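Local structure of putative flagellar hook-associated protein (Vibrio parahaemolyticus, 3PWX) at residues 71-85 with 155-168. The protein is probably a structural component of the bacterial flagellum, belonging to the flagellin family and presumed to act at the junction between hook and filament. Sequence-based numbering, arbitrary orientation.
Sequences RSGMITELKSYRDSI and LNQIDALIAEFEKP
R71 lays its CD methylene over one face of the F165 ring, a CH-pi contact 4.1 Å from CD to the ring centroid, where segments 71-85 and 155-166 run antiparallel, 168° between their directions, in the helical bundle of this flagellin-family protein. Arginine suits this end: CD lies over the face opposite L161 CD2, while NE, farther along, is hydrogen-bonded to the carbonyl oxygen of G61 at the end of helix 7-61. M74 adds its selenium, as selenomethionine, obliquely to the same ring. I75, an isoleucine long enough to reach across, sets CD1 3.7 Å from E166 CG and close to F165 CB. L78, branched and wholly apolar, is the knob in a hole formed by I158, L161, I162 and F165; its CD2 meets I158 CD1 at 3.7 Å. On the flank, K79 suits an edge, its methylenes packing while the amine extends beyond: CG lies 3.8 Å from I162 CD1 and over the rim of one R82 guanidinium face. With CG anti to the backbone N (chi1 -177°), R82 rests that methylene against L155 and I158. NE and NH1 both grip D83 OD1, while NH2 donates in the guanidinium plane to the syn lone pair of D159 OD1 at 2.8 Å; D159 OD2 also pairs with K112. Two carboxylates thus fix the group's rotation. I85, apolar for a buried position, places CG2 4.0 Å from L155 CD2.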
loop_
_atom_site.group_PDB
_atom_site.type_symbol
_atom_site.label_atom_id
_atom_site.label_comp_id
_atom_site.label_asym_id
_atom_site.label_seq_id
_atom_site.Cartn_x
_atom_site.Cartn_y
_atom_site.Cartn_z
ATOM N N ARG A 71 -49.959 0.848 -3.989
ATOM C CA ARG A 71 -48.596 1.368 -4.048
ATOM C C ARG A 71 -48.212 2.253 -2.877
ATOM O O ARG A 71 -47.111 2.758 -2.848
ATOM C CB ARG A 71 -48.335 2.138 -5.346
ATOM C CG ARG A 71 -48.231 1.256 -6.579
ATOM C CD ARG A 71 -47.354 1.912 -7.626
ATOM N NE ARG A 71 -47.731 1.602 -9.010
ATOM C CZ ARG A 71 -48.498 2.382 -9.779
ATOM N NH1 ARG A 71 -48.757 2.013 -11.030
ATOM N NH2 ARG A 71 -48.998 3.536 -9.312
ATOM N N SER A 72 -49.104 2.453 -1.917
ATOM C CA SER A 72 -48.757 3.263 -0.754
ATOM C C SER A 72 -47.923 2.453 0.253
ATOM O O SER A 72 -47.218 3.016 1.077
ATOM C CB SER A 72 -50.012 3.905 -0.133
ATOM O OG SER A 72 -49.994 3.858 1.291
ATOM N N GLY A 73 -47.991 1.131 0.167
ATOM C CA GLY A 73 -47.247 0.269 1.072
ATOM C C GLY A 73 -45.865 -0.006 0.515
ATOM O O GLY A 73 -44.902 -0.177 1.262
HETATM N N MSE A 74 -45.783 -0.045 -0.811
HETATM C CA MSE A 74 -44.525 -0.130 -1.518
HETATM C C MSE A 74 -43.665 1.082 -1.220
HETATM O O MSE A 74 -42.468 0.953 -0.963
HETATM C CB MSE A 74 -44.757 -0.199 -3.020
HETATM C CG MSE A 74 -44.957 -1.588 -3.556
HETATM SE SE MSE A 74 -45.533 -1.462 -5.408
HETATM C CE MSE A 74 -46.945 -2.838 -5.358
ATOM N N ILE A 75 -44.279 2.257 -1.250
ATOM C CA ILE A 75 -43.585 3.479 -0.962
ATOM C C ILE A 75 -42.841 3.480 0.377
ATOM O O ILE A 75 -41.695 3.836 0.420
ATOM C CB ILE A 75 -44.504 4.676 -1.159
ATOM C CG1 ILE A 75 -44.550 4.976 -2.658
ATOM C CG2 ILE A 75 -44.059 5.883 -0.302
ATOM C CD1 ILE A 75 -45.707 5.833 -3.112
ATOM N N THR A 76 -43.495 3.060 1.444
ATOM C CA THR A 76 -42.880 2.896 2.758
ATOM C C THR A 76 -41.696 1.919 2.747
ATOM O O THR A 76 -40.649 2.195 3.369
ATOM C CB THR A 76 -43.938 2.387 3.754
ATOM O OG1 THR A 76 -45.060 3.269 3.709
ATOM C CG2 THR A 76 -43.420 2.292 5.188
ATOM N N GLU A 77 -41.849 0.781 2.073
ATOM C CA GLU A 77 -40.758 -0.182 2.030
ATOM C C GLU A 77 -39.554 0.307 1.203
ATOM O O GLU A 77 -38.401 0.015 1.571
ATOM C CB GLU A 77 -41.239 -1.565 1.603
ATOM C CG GLU A 77 -42.007 -2.333 2.696
ATOM C CD GLU A 77 -41.095 -3.259 3.519
ATOM O OE1 GLU A 77 -40.160 -2.755 4.206
ATOM O OE2 GLU A 77 -41.317 -4.498 3.474
ATOM N N LEU A 78 -39.810 1.076 0.135
ATOM C CA LEU A 78 -38.719 1.744 -0.590
ATOM C C LEU A 78 -37.986 2.701 0.313
ATOM O O LEU A 78 -36.743 2.590 0.447
ATOM C CB LEU A 78 -39.161 2.474 -1.845
ATOM C CG LEU A 78 -39.472 1.613 -3.071
ATOM C CD1 LEU A 78 -40.129 2.501 -4.130
ATOM C CD2 LEU A 78 -38.240 0.831 -3.647
ATOM N N LYS A 79 -38.728 3.585 0.968
ATOM C CA LYS A 79 -38.138 4.483 1.937
ATOM C C LYS A 79 -37.362 3.768 3.034
ATOM O O LYS A 79 -36.410 4.314 3.507
ATOM C CB LYS A 79 -39.168 5.424 2.548
ATOM C CG LYS A 79 -39.581 6.622 1.670
ATOM C CD LYS A 79 -40.744 7.396 2.357
ATOM C CE LYS A 79 -41.342 8.487 1.467
ATOM N NZ LYS A 79 -42.564 9.173 2.064
ATOM N N SER A 80 -37.749 2.552 3.412
ATOM C CA SER A 80 -37.009 1.764 4.406
ATOM C C SER A 80 -35.635 1.353 3.990
ATOM O O SER A 80 -34.692 1.540 4.764
ATOM C CB SER A 80 -37.712 0.479 4.760
ATOM O OG SER A 80 -38.153 0.613 6.072
ATOM N N TYR A 81 -35.548 0.766 2.798
ATOM C CA TYR A 81 -34.282 0.317 2.214
ATOM C C TYR A 81 -33.395 1.518 1.847
ATOM O O TYR A 81 -32.193 1.485 2.054
ATOM C CB TYR A 81 -34.531 -0.646 1.037
ATOM C CG TYR A 81 -35.268 -1.918 1.483
ATOM C CD1 TYR A 81 -34.663 -2.784 2.395
ATOM C CD2 TYR A 81 -36.549 -2.227 1.041
ATOM C CE1 TYR A 81 -35.278 -3.944 2.831
ATOM C CE2 TYR A 81 -37.204 -3.411 1.490
ATOM C CZ TYR A 81 -36.523 -4.261 2.384
ATOM O OH TYR A 81 -37.025 -5.413 2.889
ATOM N N ARG A 82 -34.031 2.588 1.383
ATOM C CA ARG A 82 -33.385 3.845 1.196
ATOM C C ARG A 82 -32.702 4.319 2.473
ATOM O O ARG A 82 -31.504 4.643 2.435
ATOM C CB ARG A 82 -34.344 4.895 0.666
ATOM C CG ARG A 82 -33.683 6.239 0.371
ATOM C CD ARG A 82 -34.729 7.342 0.344
ATOM N NE ARG A 82 -35.219 7.624 1.698
ATOM C CZ ARG A 82 -36.247 8.433 1.977
ATOM N NH1 ARG A 82 -36.651 8.595 3.228
ATOM N NH2 ARG A 82 -36.898 9.030 0.992
ATOM N N ASP A 83 -33.392 4.272 3.604
ATOM C CA ASP A 83 -32.806 4.829 4.824
ATOM C C ASP A 83 -31.717 3.946 5.336
ATOM O O ASP A 83 -30.631 4.413 5.663
ATOM C CB ASP A 83 -33.852 5.015 5.912
ATOM C CG ASP A 83 -34.876 6.089 5.572
ATOM O OD1 ASP A 83 -34.703 6.845 4.584
ATOM O OD2 ASP A 83 -35.881 6.160 6.322
ATOM N N SER A 84 -32.007 2.657 5.367
ATOM C CA SER A 84 -31.056 1.614 5.704
ATOM C C SER A 84 -29.711 1.664 4.891
ATOM O O SER A 84 -28.628 1.340 5.408
ATOM C CB SER A 84 -31.794 0.280 5.576
ATOM O OG SER A 84 -30.911 -0.816 5.400
ATOM N N ILE A 85 -29.775 2.082 3.631
ATOM C CA ILE A 85 -28.585 2.230 2.805
ATOM C C ILE A 85 -27.846 3.503 3.207
ATOM O O ILE A 85 -26.622 3.535 3.208
ATOM C CB ILE A 85 -28.948 2.281 1.318
ATOM C CG1 ILE A 85 -29.192 0.887 0.783
ATOM C CG2 ILE A 85 -27.896 2.956 0.501
ATOM C CD1 ILE A 85 -30.249 0.862 -0.375
ATOM N N LEU A 155 -29.853 7.144 -4.399
ATOM C CA LEU A 155 -30.829 7.563 -3.401
ATOM C C LEU A 155 -31.675 8.720 -3.903
ATOM O O LEU A 155 -32.843 8.838 -3.577
ATOM C CB LEU A 155 -30.159 7.867 -2.070
ATOM C CG LEU A 155 -29.510 6.648 -1.394
ATOM C CD1 LEU A 155 -28.951 7.007 -0.011
ATOM C CD2 LEU A 155 -30.429 5.438 -1.265
ATOM N N ASN A 156 -31.086 9.564 -4.734
ATOM C CA ASN A 156 -31.875 10.580 -5.393
ATOM C C ASN A 156 -32.801 9.977 -6.444
ATOM O O ASN A 156 -33.925 10.420 -6.585
ATOM C CB ASN A 156 -30.964 11.667 -5.937
ATOM C CG ASN A 156 -30.372 12.501 -4.798
ATOM O OD1 ASN A 156 -31.034 12.641 -3.765
ATOM N ND2 ASN A 156 -29.126 13.009 -4.944
ATOM N N GLN A 157 -32.346 8.930 -7.138
ATOM C CA GLN A 157 -33.106 8.402 -8.210
ATOM C C GLN A 157 -34.294 7.658 -7.615
ATOM O O GLN A 157 -35.378 7.647 -8.199
ATOM C CB GLN A 157 -32.257 7.475 -9.048
ATOM C CG GLN A 157 -33.039 6.725 -10.163
ATOM C CD GLN A 157 -33.644 7.702 -11.135
ATOM O OE1 GLN A 157 -32.958 8.628 -11.586
ATOM N NE2 GLN A 157 -34.917 7.516 -11.469
ATOM N N ILE A 158 -34.095 7.060 -6.440
ATOM C CA ILE A 158 -35.158 6.283 -5.819
ATOM C C ILE A 158 -36.278 7.266 -5.387
ATOM O O ILE A 158 -37.474 6.911 -5.446
ATOM C CB ILE A 158 -34.673 5.319 -4.670
ATOM C CG1 ILE A 158 -35.741 4.269 -4.329
ATOM C CG2 ILE A 158 -34.411 6.085 -3.394
ATOM C CD1 ILE A 158 -36.411 3.443 -5.576
ATOM N N ASP A 159 -35.867 8.488 -4.999
ATOM C CA ASP A 159 -36.830 9.542 -4.602
ATOM C C ASP A 159 -37.616 10.082 -5.791
ATOM O O ASP A 159 -38.811 10.323 -5.673
ATOM C CB ASP A 159 -36.154 10.687 -3.784
ATOM C CG ASP A 159 -36.078 10.366 -2.272
ATOM O OD1 ASP A 159 -36.652 9.332 -1.830
ATOM O OD2 ASP A 159 -35.464 11.134 -1.512
ATOM N N ALA A 160 -36.947 10.252 -6.937
ATOM C CA ALA A 160 -37.652 10.542 -8.201
ATOM C C ALA A 160 -38.701 9.434 -8.589
ATOM O O ALA A 160 -39.739 9.704 -9.219
ATOM C CB ALA A 160 -36.668 10.782 -9.337
ATOM N N LEU A 161 -38.401 8.197 -8.212
ATOM C CA LEU A 161 -39.302 7.118 -8.491
ATOM C C LEU A 161 -40.488 7.174 -7.525
ATOM O O LEU A 161 -41.603 7.053 -7.952
ATOM C CB LEU A 161 -38.593 5.749 -8.492
ATOM C CG LEU A 161 -39.673 4.675 -8.750
ATOM C CD1 LEU A 161 -40.102 4.656 -10.219
ATOM C CD2 LEU A 161 -39.288 3.312 -8.283
ATOM N N ILE A 162 -40.232 7.393 -6.240
ATOM C CA ILE A 162 -41.259 7.583 -5.214
ATOM C C ILE A 162 -42.265 8.702 -5.564
ATOM O O ILE A 162 -43.453 8.579 -5.329
ATOM C CB ILE A 162 -40.590 7.862 -3.835
ATOM C CG1 ILE A 162 -39.884 6.592 -3.329
ATOM C CG2 ILE A 162 -41.621 8.432 -2.834
ATOM C CD1 ILE A 162 -39.046 6.736 -2.093
ATOM N N ALA A 163 -41.763 9.790 -6.125
ATOM C CA ALA A 163 -42.584 10.868 -6.631
ATOM C C ALA A 163 -43.438 10.339 -7.781
ATOM O O ALA A 163 -44.651 10.498 -7.801
ATOM C CB ALA A 163 -41.683 12.035 -7.088
ATOM N N GLU A 164 -42.812 9.661 -8.722
ATOM C CA GLU A 164 -43.532 9.072 -9.842
ATOM C C GLU A 164 -44.564 8.004 -9.389
ATOM O O GLU A 164 -45.657 7.892 -9.982
ATOM C CB GLU A 164 -42.518 8.533 -10.840
ATOM C CG GLU A 164 -42.991 8.314 -12.247
ATOM C CD GLU A 164 -43.525 9.556 -12.959
ATOM O OE1 GLU A 164 -42.879 10.627 -12.999
ATOM O OE2 GLU A 164 -44.612 9.423 -13.529
ATOM N N PHE A 165 -44.230 7.240 -8.336
ATOM C CA PHE A 165 -45.199 6.324 -7.708
ATOM C C PHE A 165 -46.392 7.035 -7.062
ATOM O O PHE A 165 -47.467 6.491 -7.052
ATOM C CB PHE A 165 -44.550 5.407 -6.682
ATOM C CG PHE A 165 -43.951 4.168 -7.266
ATOM C CD1 PHE A 165 -43.695 3.061 -6.463
ATOM C CD2 PHE A 165 -43.624 4.092 -8.622
ATOM C CE1 PHE A 165 -43.123 1.890 -7.008
ATOM C CE2 PHE A 165 -43.065 2.933 -9.168
ATOM C CZ PHE A 165 -42.820 1.834 -8.361
ATOM N N GLU A 166 -46.198 8.230 -6.510
ATOM C CA GLU A 166 -47.278 8.930 -5.850
ATOM C C GLU A 166 -48.232 9.601 -6.860
ATOM O O GLU A 166 -49.451 9.505 -6.747
ATOM C CB GLU A 166 -46.722 9.961 -4.894
ATOM C CG GLU A 166 -46.248 9.439 -3.563
ATOM C CD GLU A 166 -45.511 10.542 -2.832
ATOM O OE1 GLU A 166 -44.300 10.401 -2.510
ATOM O OE2 GLU A 166 -46.155 11.609 -2.638
ATOM N N LYS A 167 -47.663 10.292 -7.838
ATOM C CA LYS A 167 -48.454 10.901 -8.875
ATOM C C LYS A 167 -47.872 10.560 -10.220
ATOM O O LYS A 167 -47.073 11.317 -10.749
ATOM C CB LYS A 167 -48.514 12.423 -8.713
ATOM C CG LYS A 167 -49.401 13.097 -9.785
ATOM C CD LYS A 167 -49.815 14.513 -9.400
ATOM C CE LYS A 167 -50.976 15.000 -10.266
ATOM N NZ LYS A 167 -51.408 16.379 -9.871
ATOM N N PRO A 168 -48.286 9.425 -10.794
ATOM C CA PRO A 168 -47.767 9.074 -12.113
ATOM C C PRO A 168 -47.876 10.211 -13.130
ATOM O O PRO A 168 -48.823 10.998 -13.085
ATOM C CB PRO A 168 -48.630 7.882 -12.526
ATOM C CG PRO A 168 -49.012 7.238 -11.223
ATOM C CD PRO A 168 -49.133 8.361 -10.217
#